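Local atomic coordinates of Uly1 (Catenovulum maritimum, PDB entry 7DRQ), a protein that probably cleaves the algal cell-wall polysaccharide ulvan as a family 24 polysaccharide lyase, and binds calcium ions. Residues T121-Y126 with G238-F243; T205-H210 with F215-Q220; L326-G331 with L390-D395. All coordinates share one frame; numbering follows the deposited sequence.

Interaction 1. Residues T121-Y126 with G238-F243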
# COMPACT_ATOMS: atom_id res chain seq x y z
N THR A 121 19.21 5.26 6.69
CA THR A 121 19.05 5.38 5.25
C THR A 121 17.58 5.59 4.90
O THR A 121 16.67 5.15 5.62
CB THR A 121 19.56 4.14 4.53
OG1 THR A 121 19.00 2.99 5.15
CG2 THR A 121 21.10 4.07 4.54
N ILE A 122 17.35 6.28 3.79
CA ILE A 122 16.02 6.53 3.25
C ILE A 122 15.86 5.67 2.01
O ILE A 122 16.77 5.60 1.18
CB ILE A 122 15.83 8.01 2.89
CG1 ILE A 122 16.17 8.89 4.10
CG2 ILE A 122 14.40 8.26 2.35
CD1 ILE A 122 16.36 10.36 3.73
N HIS A 123 14.71 5.03 1.87
CA HIS A 123 14.43 4.15 0.74
C HIS A 123 13.15 4.57 0.04
O HIS A 123 12.14 4.83 0.70
CB HIS A 123 14.35 2.71 1.21
CG HIS A 123 15.57 2.30 1.98
ND1 HIS A 123 16.66 1.72 1.37
CD2 HIS A 123 15.90 2.48 3.28
CE1 HIS A 123 17.60 1.52 2.27
NE2 HIS A 123 17.17 1.96 3.44
N LEU A 124 13.21 4.65 -1.29
CA LEU A 124 12.08 5.02 -2.13
C LEU A 124 11.89 3.99 -3.24
O LEU A 124 12.85 3.62 -3.91
CB LEU A 124 12.29 6.40 -2.76
CG LEU A 124 12.40 7.56 -1.77
CD1 LEU A 124 13.01 8.76 -2.47
CD2 LEU A 124 11.01 7.89 -1.23
N LEU A 125 10.64 3.58 -3.44
CA LEU A 125 10.27 2.71 -4.55
C LEU A 125 9.10 3.34 -5.28
O LEU A 125 8.11 3.72 -4.64
CB LEU A 125 9.88 1.33 -4.03
CG LEU A 125 11.07 0.50 -3.54
CD1 LEU A 125 10.58 -0.67 -2.72
CD2 LEU A 125 11.93 0.01 -4.70
N TYR A 126 9.20 3.48 -6.60
CA TYR A 126 8.14 4.27 -7.22
C TYR A 126 7.88 3.89 -8.67
O TYR A 126 8.74 3.37 -9.38
CB TYR A 126 8.46 5.76 -7.14
CG TYR A 126 9.88 6.19 -7.48
CD1 TYR A 126 10.26 6.48 -8.79
CD2 TYR A 126 10.82 6.39 -6.46
CE1 TYR A 126 11.55 6.93 -9.08
CE2 TYR A 126 12.11 6.84 -6.74
CZ TYR A 126 12.47 7.11 -8.05
OH TYR A 126 13.75 7.57 -8.33
N GLY A 238 24.49 -2.49 3.72
CA GLY A 238 24.03 -1.44 2.83
C GLY A 238 23.23 -1.94 1.64
O GLY A 238 23.29 -1.35 0.56
N LYS A 239 22.49 -3.03 1.82
CA LYS A 239 21.72 -3.61 0.73
C LYS A 239 20.63 -4.48 1.32
O LYS A 239 20.51 -4.61 2.55
CB LYS A 239 22.63 -4.41 -0.22
CG LYS A 239 23.28 -5.61 0.41
CD LYS A 239 24.31 -6.22 -0.53
CE LYS A 239 24.73 -7.61 -0.07
NZ LYS A 239 25.79 -8.14 -0.97
N TRP A 240 19.85 -5.10 0.45
CA TRP A 240 18.72 -5.92 0.84
C TRP A 240 18.97 -7.38 0.52
O TRP A 240 19.76 -7.72 -0.37
CB TRP A 240 17.45 -5.46 0.12
CG TRP A 240 17.05 -4.07 0.48
CD1 TRP A 240 17.68 -2.91 0.11
CD2 TRP A 240 15.93 -3.68 1.28
NE1 TRP A 240 17.02 -1.83 0.63
CE2 TRP A 240 15.94 -2.27 1.35
CE3 TRP A 240 14.92 -4.39 1.94
CZ2 TRP A 240 14.98 -1.55 2.06
CZ3 TRP A 240 13.95 -3.67 2.64
CH2 TRP A 240 14.00 -2.26 2.70
N SER A 241 18.30 -8.25 1.27
CA SER A 241 18.32 -9.67 0.98
C SER A 241 17.55 -9.96 -0.31
O SER A 241 16.81 -9.12 -0.85
CB SER A 241 17.73 -10.45 2.15
OG SER A 241 16.36 -10.11 2.33
N HIS A 242 17.74 -11.18 -0.82
CA HIS A 242 16.99 -11.66 -1.97
C HIS A 242 15.52 -11.80 -1.61
O HIS A 242 15.17 -12.26 -0.52
CB HIS A 242 17.55 -13.02 -2.41
CG HIS A 242 17.05 -13.50 -3.74
ND1 HIS A 242 15.73 -13.80 -3.98
CD2 HIS A 242 17.72 -13.78 -4.89
CE1 HIS A 242 15.60 -14.21 -5.23
NE2 HIS A 242 16.79 -14.23 -5.80
N PHE A 243 14.64 -11.38 -2.53
CA PHE A 243 13.20 -11.54 -2.33
C PHE A 243 12.87 -13.00 -2.02
O PHE A 243 13.42 -13.92 -2.64
CB PHE A 243 12.43 -11.10 -3.58
CG PHE A 243 11.98 -9.66 -3.55
CD1 PHE A 243 11.29 -9.14 -2.46
CD2 PHE A 243 12.22 -8.84 -4.64
CE1 PHE A 243 10.86 -7.82 -2.46
CE2 PHE A 243 11.80 -7.52 -4.65
CZ PHE A 243 11.12 -7.01 -3.55
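Between His-123 and Trp-240 the two backbones stand well apart: His-123 CA lies 10.9 Å from Trp-240 CA, and no hydrogen bond joins 121-126 to 238-243. Each segment belongs to its own antiparallel sheet. His-123 sits on strand 122-126, the middle strand of three, while Trp-240 follows a G1 beta bulge at Gly-238 and Lys-239, where the positive phi of Gly-238 suits a glycine. Two flat, aromatic side chains bridge the space between the strands; in both, CG is anti to the carbonyl carbon, beside the backbone N (chi1 -54° in His-123), which carries the rings into that space. The indole arrives edge first at one face of the imidazole, in an offset edge-to-face pair with the planes at 90° and the His-123 ring centre 5.2 Å from that of the five-membered ring of Trp-240. The approaching edge is the NE1 and CZ2 side: Trp-240 NE1 comes to 3.6 Å from His-123 ND1, and Trp-240 CZ2 lies 3.7 Å above the imidazole plane, displaced toward its rim. Trp-240 NE1 and His-123 ND1 are not bonded to each other; both are hydrogen-bonded to the hydroxyl of Tyr-150, which ties the rings together through a shared partner. At the other end of the imidazole, His-123 NE2 donates to Thr-121 OG1 at 2.7 Å, and Asp-119 holds that same hydroxyl. With both nitrogens engaged, the ring is fixed in its rotation and offers a steady face to the indole. Histidine suits the place by pairing a flat face with two polar corners, tryptophan by combining long reach with one N-H. Such side-chain packing between neighbouring antiparallel sheets is consistent with blade-to-blade contact in a beta-propeller.

Interaction 2. Residues T205-H210 with F215-Q220; sequences TFFTSH and FLHMRQ
Thr-205 O is gripped twice by His-217, whose backbone N and ring ND1 reach it from opposite faces of its carbonyl plane. The bond from His-217 N to Thr-205 O is nearly straight, 173° at the hydrogen, whereas that from His-217 ND1 to Thr-205 O, also 3.0 Å, is bent to 133°. The ring turns toward strand 201-208 because His-217 CG sits between its backbone N and carbonyl carbon (chi1 75°); this also brings His-217 CE1 to 3.3 Å from Thr-205 CB. Further along the hairpin, Phe-207 and Phe-215 form a second hydrogen-bonded antiparallel pair. Their rings are nearly parallel but slid apart, with little overlap. Instead, Phe-215 CB rests over the face of Phe-207 in a CH-pi contact, 3.6 Å from the ring centre, while His-217 ND1 lies at that ring's edge. Replacing Phe-207 by an alanine is likely to open a gap between Phe-215 and His-217 and leave Phe-215 CB without the ring face it rests on. On the other side of the sheet Leu-216 CD1 stands over the face of Phe-206, a non-hydrogen-bonded pair, 4.0 Å from the ring centre. Phe-206 and Leu-216 make one face apolar, while on the other Phe-207 and Phe-215 lie beside Thr-205 and the polar ring of His-217, which is likely to keep its orientation because ND1 is spent on the carbonyl of Thr-205.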
# COMPACT_ATOMS: atom_id res chain seq x y z
N THR A 205 5.38 -1.85 -0.39
CA THR A 205 4.91 -1.55 0.96
C THR A 205 5.96 -2.00 1.96
O THR A 205 6.22 -3.20 2.07
CB THR A 205 3.57 -2.23 1.26
OG1 THR A 205 2.59 -1.80 0.30
CG2 THR A 205 3.08 -1.85 2.66
N PHE A 206 6.56 -1.05 2.66
CA PHE A 206 7.55 -1.33 3.69
C PHE A 206 6.87 -1.55 5.05
O PHE A 206 5.79 -1.03 5.32
CB PHE A 206 8.54 -0.18 3.84
CG PHE A 206 9.35 0.13 2.61
CD1 PHE A 206 10.54 -0.55 2.34
CD2 PHE A 206 8.98 1.18 1.77
CE1 PHE A 206 11.31 -0.22 1.23
CE2 PHE A 206 9.74 1.51 0.67
CZ PHE A 206 10.91 0.81 0.39
N PHE A 207 7.55 -2.29 5.92
CA PHE A 207 7.15 -2.37 7.31
C PHE A 207 8.41 -2.55 8.16
O PHE A 207 9.45 -2.98 7.67
CB PHE A 207 6.14 -3.50 7.58
CG PHE A 207 6.54 -4.84 7.03
CD1 PHE A 207 6.27 -5.19 5.71
CD2 PHE A 207 7.16 -5.79 7.85
CE1 PHE A 207 6.61 -6.43 5.21
CE2 PHE A 207 7.51 -7.05 7.36
CZ PHE A 207 7.25 -7.36 6.04
N THR A 208 8.29 -2.21 9.45
CA THR A 208 9.41 -2.25 10.37
C THR A 208 9.04 -3.05 11.61
O THR A 208 7.88 -3.08 12.03
CB THR A 208 9.86 -0.84 10.80
OG1 THR A 208 8.74 -0.11 11.33
CG2 THR A 208 10.40 -0.07 9.61
N SER A 209 10.05 -3.66 12.22
CA SER A 209 9.84 -4.43 13.44
C SER A 209 10.14 -3.58 14.68
O SER A 209 10.62 -2.45 14.60
CB SER A 209 10.73 -5.66 13.43
OG SER A 209 12.07 -5.29 13.69
N HIS A 210 9.85 -4.17 15.85
CA HIS A 210 10.09 -3.51 17.13
C HIS A 210 11.54 -3.07 17.26
O HIS A 210 11.83 -1.93 17.63
CB HIS A 210 9.74 -4.47 18.27
CG HIS A 210 8.27 -4.60 18.53
ND1 HIS A 210 7.71 -5.70 19.14
CD2 HIS A 210 7.24 -3.75 18.27
CE1 HIS A 210 6.41 -5.54 19.24
NE2 HIS A 210 6.09 -4.36 18.73
N PHE A 215 11.70 -4.06 6.39
CA PHE A 215 11.32 -5.07 5.41
C PHE A 215 10.52 -4.43 4.29
O PHE A 215 9.96 -3.34 4.44
CB PHE A 215 10.46 -6.19 6.03
CG PHE A 215 11.10 -6.88 7.19
CD1 PHE A 215 10.98 -6.37 8.47
CD2 PHE A 215 11.78 -8.08 7.01
CE1 PHE A 215 11.55 -7.02 9.56
CE2 PHE A 215 12.34 -8.74 8.09
CZ PHE A 215 12.24 -8.21 9.36
N LEU A 216 10.42 -5.14 3.17
CA LEU A 216 9.62 -4.69 2.04
C LEU A 216 8.86 -5.88 1.47
O LEU A 216 9.41 -6.98 1.43
CB LEU A 216 10.49 -4.08 0.95
CG LEU A 216 9.77 -3.97 -0.38
CD1 LEU A 216 8.83 -2.71 -0.42
CD2 LEU A 216 10.72 -3.99 -1.53
N HIS A 217 7.61 -5.68 1.08
CA HIS A 217 6.94 -6.70 0.27
C HIS A 217 6.29 -6.07 -0.95
O HIS A 217 5.92 -4.90 -0.96
CB HIS A 217 5.92 -7.54 1.07
CG HIS A 217 4.63 -6.85 1.40
ND1 HIS A 217 4.57 -5.70 2.15
CD2 HIS A 217 3.35 -7.21 1.15
CE1 HIS A 217 3.30 -5.35 2.32
NE2 HIS A 217 2.54 -6.26 1.72
N MSE A 218 6.20 -6.87 -2.02
CA MSE A 218 5.60 -6.48 -3.27
C MSE A 218 4.86 -7.68 -3.84
O MSE A 218 5.08 -8.82 -3.42
CB MSE A 218 6.63 -5.95 -4.28
CG MSE A 218 7.42 -4.73 -3.79
SE MSE A 218 8.53 -3.93 -5.19
CE MSE A 218 7.10 -3.14 -6.24
N ARG A 219 4.00 -7.42 -4.81
CA ARG A 219 3.31 -8.49 -5.53
C ARG A 219 4.06 -8.72 -6.83
O ARG A 219 4.48 -7.77 -7.50
CB ARG A 219 1.86 -8.12 -5.81
CG ARG A 219 1.00 -8.04 -4.58
CD ARG A 219 -0.45 -7.79 -4.91
NE ARG A 219 -1.16 -7.19 -3.78
CZ ARG A 219 -2.40 -6.73 -3.83
NH1 ARG A 219 -3.09 -6.80 -4.97
NH2 ARG A 219 -2.95 -6.21 -2.74
N GLN A 220 4.27 -9.99 -7.16
CA GLN A 220 4.96 -10.34 -8.39
C GLN A 220 4.03 -11.17 -9.26
O GLN A 220 3.36 -12.08 -8.77
CB GLN A 220 6.24 -11.12 -8.13
CG GLN A 220 7.12 -11.20 -9.39
CD GLN A 220 8.47 -11.82 -9.12
OE1 GLN A 220 8.62 -12.69 -8.27
NE2 GLN A 220 9.49 -11.37 -9.85

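Interaction 3. Residues L326-G331 with L390-D395; sequences LVMRPG and LITTTD
Leu-390 and Val-327 meet because the leucine's chi1 is skewed to -94°, away from a staggered value, while its CD1 continues anti to CA; the extended branch then reaches across to the opposite backbone. Leu-390 CD1 ends 3.3 Å from Val-327 O and 3.9 Å from Val-327 CB, so that one methyl covers both the carbonyl and the branched carbon of the valine. Leu-390 also touches a crystal neighbour. The second touch is made by Met-328, present as selenomethionine. Its CG lies anti to the backbone N (chi1 -159°) and passes 3.4 Å from Thr-392 OG1, after which the chain bends at chi2 and chi3. The two side chains meet at about a right angle, the methylene of one against the branched head of the other. This is van der Waals contact; the hydroxyl of Thr-392 has its polar partner in Thr-381 OG1, on the adjacent strand of its own sheet. Segments 326-331 and 390-395 lie on different antiparallel sheets, as neighbouring blades would in a beta-propeller, and their backbones are not paired: Val-327 CA is 7.8 Å from Leu-390 CA. Val-327, on a weakly bonded strand, makes backbone hydrogen bonds with Met-293 of strand 290-298, while Ile-391 and Thr-393 make theirs with strand 372-383. Branched and flexible apolar chains suit such a seam, since they make contact without directed bonds; Thr-392 adds a hydroxyl whose polar need is met within its own sheet. Tyr-310, on a loop, touches both Val-327 and Leu-390. Beyond the strand, Thr-393 OG1 accepts from Asp-395 N at 3.0 Å, an ST turn, and Asp-395 O is hydrogen-bonded to the side chain of Asn-429.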
# COMPACT_ATOMS: atom_id res chain seq x y z
N LEU A 326 -6.87 -20.49 5.50
CA LEU A 326 -8.26 -20.02 5.51
C LEU A 326 -8.69 -19.49 6.87
O LEU A 326 -8.36 -20.07 7.91
CB LEU A 326 -9.17 -21.18 5.11
CG LEU A 326 -10.67 -20.86 5.03
CD1 LEU A 326 -10.95 -19.99 3.80
CD2 LEU A 326 -11.47 -22.17 4.97
N VAL A 327 -9.45 -18.39 6.88
CA VAL A 327 -10.16 -17.96 8.09
C VAL A 327 -11.68 -17.88 7.86
O VAL A 327 -12.46 -18.06 8.80
CB VAL A 327 -9.64 -16.61 8.63
CG1 VAL A 327 -8.16 -16.71 9.04
CG2 VAL A 327 -9.85 -15.48 7.62
N MSE A 328 -12.11 -17.62 6.63
CA MSE A 328 -13.54 -17.35 6.36
C MSE A 328 -13.83 -17.44 4.86
O MSE A 328 -12.95 -17.17 4.05
CB MSE A 328 -13.94 -15.96 6.91
CG MSE A 328 -15.45 -15.73 7.18
SE MSE A 328 -16.48 -14.98 5.68
CE MSE A 328 -15.21 -13.47 5.19
N ARG A 329 -15.03 -17.85 4.48
CA ARG A 329 -15.39 -17.90 3.06
C ARG A 329 -16.41 -16.81 2.81
O ARG A 329 -17.59 -17.00 3.14
CB ARG A 329 -15.97 -19.26 2.69
CG ARG A 329 -15.05 -20.45 2.93
CD ARG A 329 -14.16 -20.71 1.73
NE ARG A 329 -13.53 -22.02 1.85
CZ ARG A 329 -12.41 -22.37 1.24
NH1 ARG A 329 -11.78 -21.50 0.45
NH2 ARG A 329 -11.90 -23.58 1.44
N PRO A 330 -16.04 -15.66 2.24
CA PRO A 330 -17.04 -14.57 2.09
C PRO A 330 -18.21 -14.93 1.18
O PRO A 330 -19.28 -14.31 1.28
CB PRO A 330 -16.23 -13.41 1.51
CG PRO A 330 -14.80 -13.72 1.83
CD PRO A 330 -14.68 -15.22 1.89
N GLY A 331 -18.05 -15.91 0.28
CA GLY A 331 -19.18 -16.38 -0.51
C GLY A 331 -20.34 -16.85 0.36
O GLY A 331 -21.51 -16.75 -0.05
N LEU A 390 -13.61 -18.12 16.03
CA LEU A 390 -13.58 -17.02 15.08
C LEU A 390 -15.01 -16.55 14.87
O LEU A 390 -15.84 -17.31 14.39
CB LEU A 390 -12.99 -17.46 13.74
CG LEU A 390 -11.53 -17.31 13.37
CD1 LEU A 390 -11.38 -17.76 11.93
CD2 LEU A 390 -11.07 -15.87 13.55
N ILE A 391 -15.29 -15.30 15.23
CA ILE A 391 -16.62 -14.72 15.05
C ILE A 391 -16.62 -13.91 13.77
O ILE A 391 -15.74 -13.07 13.58
CB ILE A 391 -17.01 -13.84 16.25
CG1 ILE A 391 -17.07 -14.66 17.54
CG2 ILE A 391 -18.34 -13.13 15.98
CD1 ILE A 391 -17.41 -13.81 18.76
N THR A 392 -17.60 -14.14 12.90
CA THR A 392 -17.84 -13.30 11.73
C THR A 392 -19.23 -12.69 11.87
O THR A 392 -20.20 -13.42 12.09
CB THR A 392 -17.75 -14.08 10.42
OG1 THR A 392 -16.43 -14.63 10.27
CG2 THR A 392 -18.04 -13.17 9.24
N THR A 393 -19.31 -11.37 11.73
CA THR A 393 -20.59 -10.67 11.72
C THR A 393 -20.66 -9.77 10.50
O THR A 393 -19.63 -9.26 10.04
CB THR A 393 -20.80 -9.85 13.01
OG1 THR A 393 -22.11 -9.26 13.02
CG2 THR A 393 -19.76 -8.75 13.13
N THR A 394 -21.86 -9.60 9.95
CA THR A 394 -22.09 -8.58 8.92
C THR A 394 -22.65 -7.30 9.52
O THR A 394 -23.01 -6.38 8.78
CB THR A 394 -23.02 -9.10 7.83
OG1 THR A 394 -24.30 -9.41 8.39
CG2 THR A 394 -22.43 -10.36 7.20
N ASP A 395 -22.73 -7.23 10.85
CA ASP A 395 -23.13 -6.01 11.54
C ASP A 395 -21.91 -5.11 11.70
O ASP A 395 -21.35 -4.93 12.79
CB ASP A 395 -23.79 -6.36 12.87
CG ASP A 395 -24.34 -5.14 13.59
OD1 ASP A 395 -24.39 -4.05 12.99
OD2 ASP A 395 -24.73 -5.29 14.77

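In the fold
Interactions 1 and 2 are buried and share a sheet: segment 238-243 belongs to the same four-stranded antiparallel sheet as the hairpin of interaction 2, and along the chain the hairpin is nested inside the loop that interaction 1 closes. They touch directly, Leu-125 CD1 lying 3.5 Å from Phe-206 CZ and Trp-240 CH2 3.7 Å from Phe-206 CE1. Interaction 2 pairs strands within that sheet by backbone bonds, whereas interaction 1 joins it to a neighbouring sheet chiefly through an aromatic pair, without a hydrogen bond across the two segments. Interaction 3 also joins two sheets, but near the surface and with van der Waals contacts, mostly aliphatic; its centre is about 36 Å from that of interaction 1, across the chain's centre.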